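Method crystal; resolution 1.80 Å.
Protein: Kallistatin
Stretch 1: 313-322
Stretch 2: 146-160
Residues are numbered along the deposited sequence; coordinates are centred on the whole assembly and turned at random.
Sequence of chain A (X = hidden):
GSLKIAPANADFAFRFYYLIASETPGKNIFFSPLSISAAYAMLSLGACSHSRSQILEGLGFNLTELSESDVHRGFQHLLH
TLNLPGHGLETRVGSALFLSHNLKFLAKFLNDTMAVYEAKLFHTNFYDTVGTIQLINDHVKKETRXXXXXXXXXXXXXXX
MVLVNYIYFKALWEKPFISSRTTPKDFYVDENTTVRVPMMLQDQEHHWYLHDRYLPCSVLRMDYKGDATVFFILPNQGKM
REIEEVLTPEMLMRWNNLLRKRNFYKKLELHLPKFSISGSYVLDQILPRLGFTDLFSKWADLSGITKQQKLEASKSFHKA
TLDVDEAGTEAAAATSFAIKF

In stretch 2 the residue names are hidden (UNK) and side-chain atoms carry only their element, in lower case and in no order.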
# COMPACT_ATOMS: atom_id res chain seq x y z
N ALA A 313 -19.54 6.79 9.59
CA ALA A 313 -18.27 7.07 8.92
C ALA A 313 -18.19 8.54 8.54
O ALA A 313 -19.18 9.12 8.12
CB ALA A 313 -18.14 6.22 7.68
N SER A 314 -17.01 9.13 8.72
CA SER A 314 -16.70 10.46 8.24
C SER A 314 -15.59 10.28 7.16
O SER A 314 -15.72 9.41 6.30
CB SER A 314 -16.32 11.40 9.39
OG SER A 314 -16.35 12.76 8.93
N LYS A 315 -14.54 11.10 7.17
CA LYS A 315 -13.56 11.07 6.10
C LYS A 315 -12.55 9.94 6.33
O LYS A 315 -12.25 9.59 7.47
CB LYS A 315 -12.80 12.41 6.03
CG LYS A 315 -13.63 13.65 5.65
CD LYS A 315 -14.38 13.54 4.33
CE LYS A 315 -13.45 13.67 3.14
NZ LYS A 315 -14.15 13.46 1.85
N SER A 316 -12.00 9.43 5.23
CA SER A 316 -10.92 8.42 5.26
C SER A 316 -9.90 8.72 4.18
O SER A 316 -10.26 8.82 2.98
CB SER A 316 -11.48 6.99 5.07
OG SER A 316 -10.45 5.99 5.06
N PHE A 317 -8.64 8.90 4.59
CA PHE A 317 -7.57 9.28 3.66
C PHE A 317 -6.51 8.20 3.58
O PHE A 317 -6.32 7.43 4.52
CB PHE A 317 -6.93 10.60 4.09
CG PHE A 317 -7.92 11.73 4.15
CD1 PHE A 317 -8.40 12.32 2.97
CD2 PHE A 317 -8.41 12.17 5.37
CE1 PHE A 317 -9.32 13.37 3.01
CE2 PHE A 317 -9.35 13.21 5.42
CZ PHE A 317 -9.79 13.80 4.25
N HIS A 318 -5.85 8.15 2.44
CA HIS A 318 -4.67 7.31 2.28
C HIS A 318 -3.61 8.10 1.51
O HIS A 318 -3.91 8.69 0.48
CB HIS A 318 -4.99 6.03 1.50
CG HIS A 318 -3.81 5.10 1.39
ND1 HIS A 318 -3.42 4.30 2.43
CD2 HIS A 318 -2.94 4.88 0.38
CE1 HIS A 318 -2.34 3.62 2.07
NE2 HIS A 318 -2.02 3.96 0.83
N LYS A 319 -2.39 8.17 2.03
CA LYS A 319 -1.27 8.76 1.32
C LYS A 319 -0.10 7.82 1.35
O LYS A 319 0.08 7.06 2.31
CB LYS A 319 -0.85 10.08 1.94
CG LYS A 319 -1.95 11.13 1.93
CD LYS A 319 -1.49 12.43 2.60
CE LYS A 319 -0.92 13.43 1.61
NZ LYS A 319 -0.77 14.79 2.23
N ALA A 320 0.68 7.89 0.30
CA ALA A 320 1.83 7.01 0.16
C ALA A 320 2.94 7.67 -0.66
O ALA A 320 2.66 8.47 -1.56
CB ALA A 320 1.43 5.71 -0.46
N THR A 321 4.18 7.26 -0.39
CA THR A 321 5.35 7.79 -1.13
C THR A 321 6.34 6.69 -1.45
O THR A 321 6.54 5.78 -0.65
CB THR A 321 6.15 8.88 -0.32
OG1 THR A 321 6.67 8.29 0.89
CG2 THR A 321 5.28 10.00 0.08
N LEU A 322 6.97 6.81 -2.60
CA LEU A 322 8.01 5.88 -3.10
C LEU A 322 9.25 6.68 -3.46
O LEU A 322 9.13 7.67 -4.20
CB LEU A 322 7.52 5.20 -4.38
CG LEU A 322 8.48 4.19 -5.06
CD1 LEU A 322 8.86 3.08 -4.10
CD2 LEU A 322 7.87 3.62 -6.32
N UNK A 146 9.18 11.13 8.42
CA UNK A 146 8.95 12.36 7.69
C UNK A 146 8.27 12.28 6.35
O UNK A 146 7.98 13.31 5.75
N UNK A 147 7.99 11.06 5.87
CA UNK A 147 7.48 10.87 4.52
C UNK A 147 5.99 11.17 4.33
O UNK A 147 5.60 11.69 3.30
c UNK A 147 10.12 10.12 3.29
c UNK A 147 9.69 10.33 1.86
c UNK A 147 9.25 9.08 3.99
c UNK A 147 7.76 9.45 4.04
n UNK A 147 10.59 11.24 1.12
N UNK A 148 5.16 10.79 5.29
CA UNK A 148 3.72 11.05 5.19
C UNK A 148 3.34 12.24 6.06
O UNK A 148 3.22 12.13 7.28
c UNK A 148 3.31 8.60 4.74
c UNK A 148 2.86 9.83 5.55
c UNK A 148 3.31 8.76 3.24
c UNK A 148 1.39 10.18 5.31
N UNK A 149 3.12 13.36 5.39
CA UNK A 149 2.80 14.67 5.96
C UNK A 149 1.32 14.99 5.64
O UNK A 149 0.83 14.72 4.53
c UNK A 149 5.20 15.31 5.38
c UNK A 149 3.73 15.76 5.33
c UNK A 149 3.63 17.10 6.06
N UNK A 150 0.63 15.56 6.61
CA UNK A 150 -0.74 16.02 6.47
C UNK A 150 -1.70 14.90 6.02
O UNK A 150 -2.51 15.07 5.11
o UNK A 150 0.57 19.23 5.27
c UNK A 150 0.07 18.45 6.11
o UNK A 150 0.26 18.59 7.36
c UNK A 150 -0.81 17.28 5.58
N UNK A 151 -1.59 13.73 6.65
CA UNK A 151 -2.46 12.62 6.31
C UNK A 151 -3.93 13.04 6.38
O UNK A 151 -4.70 12.87 5.42
c UNK A 151 -3.17 9.72 5.59
c UNK A 151 -2.24 11.42 7.22
c UNK A 151 -3.04 9.17 8.05
c UNK A 151 -3.23 10.26 7.02
N UNK A 152 -4.31 13.55 7.55
CA UNK A 152 -5.68 13.99 7.78
C UNK A 152 -5.77 15.46 7.31
O UNK A 152 -5.32 16.36 8.01
c UNK A 152 -5.96 12.37 9.65
c UNK A 152 -6.05 13.83 9.26
c UNK A 152 -7.45 14.36 9.52
N UNK A 153 -6.34 15.66 6.13
CA UNK A 153 -6.46 17.01 5.51
C UNK A 153 -7.75 17.76 5.85
O UNK A 153 -7.85 18.95 5.55
o UNK A 153 -7.22 15.90 3.51
c UNK A 153 -6.33 16.89 4.00
N UNK A 154 -8.75 17.06 6.42
CA UNK A 154 -10.00 17.66 6.96
C UNK A 154 -10.38 16.89 8.20
O UNK A 154 -10.11 15.68 8.29
o UNK A 154 -12.03 17.07 2.57
o UNK A 154 -13.38 17.18 4.33
c UNK A 154 -11.21 17.44 6.04
c UNK A 154 -11.10 17.87 4.61
c UNK A 154 -12.26 17.34 3.78
N UNK A 155 -11.07 17.56 9.12
CA UNK A 155 -11.61 16.92 10.31
C UNK A 155 -12.85 17.69 10.76
O UNK A 155 -12.75 18.88 11.06
c UNK A 155 -10.55 16.91 11.41
c UNK A 155 -9.81 16.37 13.75
c UNK A 155 -10.92 14.62 12.33
c UNK A 155 -10.85 16.10 12.67
N UNK A 156 -14.01 17.04 10.79
CA UNK A 156 -15.24 17.71 11.24
C UNK A 156 -15.28 17.84 12.76
O UNK A 156 -14.64 17.06 13.48
c UNK A 156 -16.58 16.86 9.23
c UNK A 156 -16.47 16.95 10.75
n UNK A 156 -17.28 16.02 6.41
c UNK A 156 -17.97 16.38 8.80
c UNK A 156 -18.24 16.70 7.33
N UNK A 157 -16.03 18.83 13.26
CA UNK A 157 -16.09 19.10 14.70
C UNK A 157 -16.85 18.04 15.49
O UNK A 157 -16.69 17.95 16.70
n UNK A 157 -15.77 23.01 17.25
c UNK A 157 -16.83 23.31 16.25
c UNK A 157 -16.68 20.50 15.00
c UNK A 157 -16.42 23.05 14.80
c UNK A 157 -15.78 21.67 14.59
N UNK A 158 -17.68 17.24 14.81
CA UNK A 158 -18.47 16.17 15.44
C UNK A 158 -17.80 14.77 15.37
O UNK A 158 -18.46 13.75 15.58
o UNK A 158 -20.95 15.84 12.70
c UNK A 158 -19.88 16.13 14.83
o UNK A 158 -18.79 16.20 12.69
c UNK A 158 -19.87 16.04 13.30
N UNK A 159 -16.51 14.73 15.07
CA UNK A 159 -15.74 13.48 15.09
C UNK A 159 -15.44 13.09 16.53
O UNK A 159 -15.10 13.95 17.34
c UNK A 159 -14.79 13.74 12.79
c UNK A 159 -13.49 12.46 14.51
c UNK A 159 -14.44 13.62 14.26
N UNK A 160 -15.58 11.81 16.85
CA UNK A 160 -15.26 11.27 18.17
C UNK A 160 -14.11 10.25 18.17
O UNK A 160 -13.65 9.85 19.23
c UNK A 160 -17.76 11.52 18.87
c UNK A 160 -16.51 10.62 18.76
c UNK A 160 -18.97 10.66 19.21
c UNK A 160 -17.58 12.65 19.89
O HOH W 1 -12.64 15.08 0.21
O HOH W 2 -18.22 13.56 7.06

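Position 146 has no side-chain atoms, and its phi of 85° is one that glycine favours. It does not reach stretch 1. This is Gly146.

Position 147 carries four carbons in a row ending in a nitrogen. Its CB lies 3.5 Å from Thr321 OG1. It is Lys147.

Position 148 has four carbons, forked at the first, with one arm two carbons long. The end of that arm meets Lys319, Ala320 and Thr321. It is Ile148. Ile148 CD1 lies 3.8 Å from Lys319 O, 3.8 Å from Ala320 CA and 3.9 Å from Thr321 CG2. The other arm packs on Lys319, with Ile148 CG2 to Lys319 CB at 4.0 Å.

Position 149 has one carbon carrying two more. Its CA-to-CB bond points sideways and the side chain stays off stretch 1, but its backbone O accepts a hydrogen bond from Lys319 NZ at 2.8 Å. It is Val149.

Position 150 has two carbons, the second carrying two oxygens. The carboxylate leads away from stretch 1, and the backbone O meets Lys319. This is the acid with the short side chain, Asp150. Lys319 NZ gives a weak hydrogen bond to Asp150 O at 3.4 Å.

Position 151 has four carbons, forked at the second. One branch end meets Phe317 and Lys319. It is Leu151. Leu151 CD1 lies 4.1 Å from Phe317 CB and 4.1 Å from Lys319 CG. Leu151 O is 3.4 Å from Phe317 CB.

Position 152 has one carbon carrying two. Its CA-to-CB bond points away; the closest contact is its CA to Phe317 CD2, 4.1 Å. It is Val152.

Position 153 has one carbon, then one oxygen. The oxygen sits over one face of the Phe317 ring. It is Ser153, with OG 3.3 Å from Phe317 CE1.

Position 154 has three carbons, the third carrying two oxygens. The side chain nears Lys315, and the backbone O lies at the edge of the Phe317 ring. It is Glu154. Glu154 OE1 is 4.2 Å from Lys315 NZ, too far for a salt bridge. Water 1 joins them, donating to Glu154 OE1 at 3.1 Å and accepting from Lys315 NZ at 2.8 Å.

Position 155 has four carbons, forked at the second. Its CA-to-CB bond points away. It is Leu155.

Position 156 has four carbons in a row and a terminal nitrogen, linked through water 2 to Ser314. It is Lys156. The water lies 2.7 Å from Lys156 NZ and 2.8 Å from Ser314 OG.

Position 157 has the same pattern, is poorly ordered and makes no contact. It is Lys157.

Position 158 has two carbons, the second carrying two oxygens, also without contact. It is Asp158.

Position 159 has one carbon carrying two, one of them near Ser314. It is Val159, with CG2 4.3 Å from Ser314 OG. Val159 N closes a type I turn through a weak bond to Lys156 O, 3.4 Å.

Position 160 has four carbons, forked at the second, out of reach. It is Leu160.

The contact rests on alternation. The CA-to-CB bonds of Phe317, Lys319 and Thr321 point toward stretch 2, while those of His318 and Ala320 point away. Ile148 and Leu151 pack against the aliphatic part of Lys319, whose amine hydrogen-bonds to Val149 O and, weakly, Asp150 O. Two waters bridge the polar end.

Stretch 2 146-160: GKIVDLVSELKKDVL
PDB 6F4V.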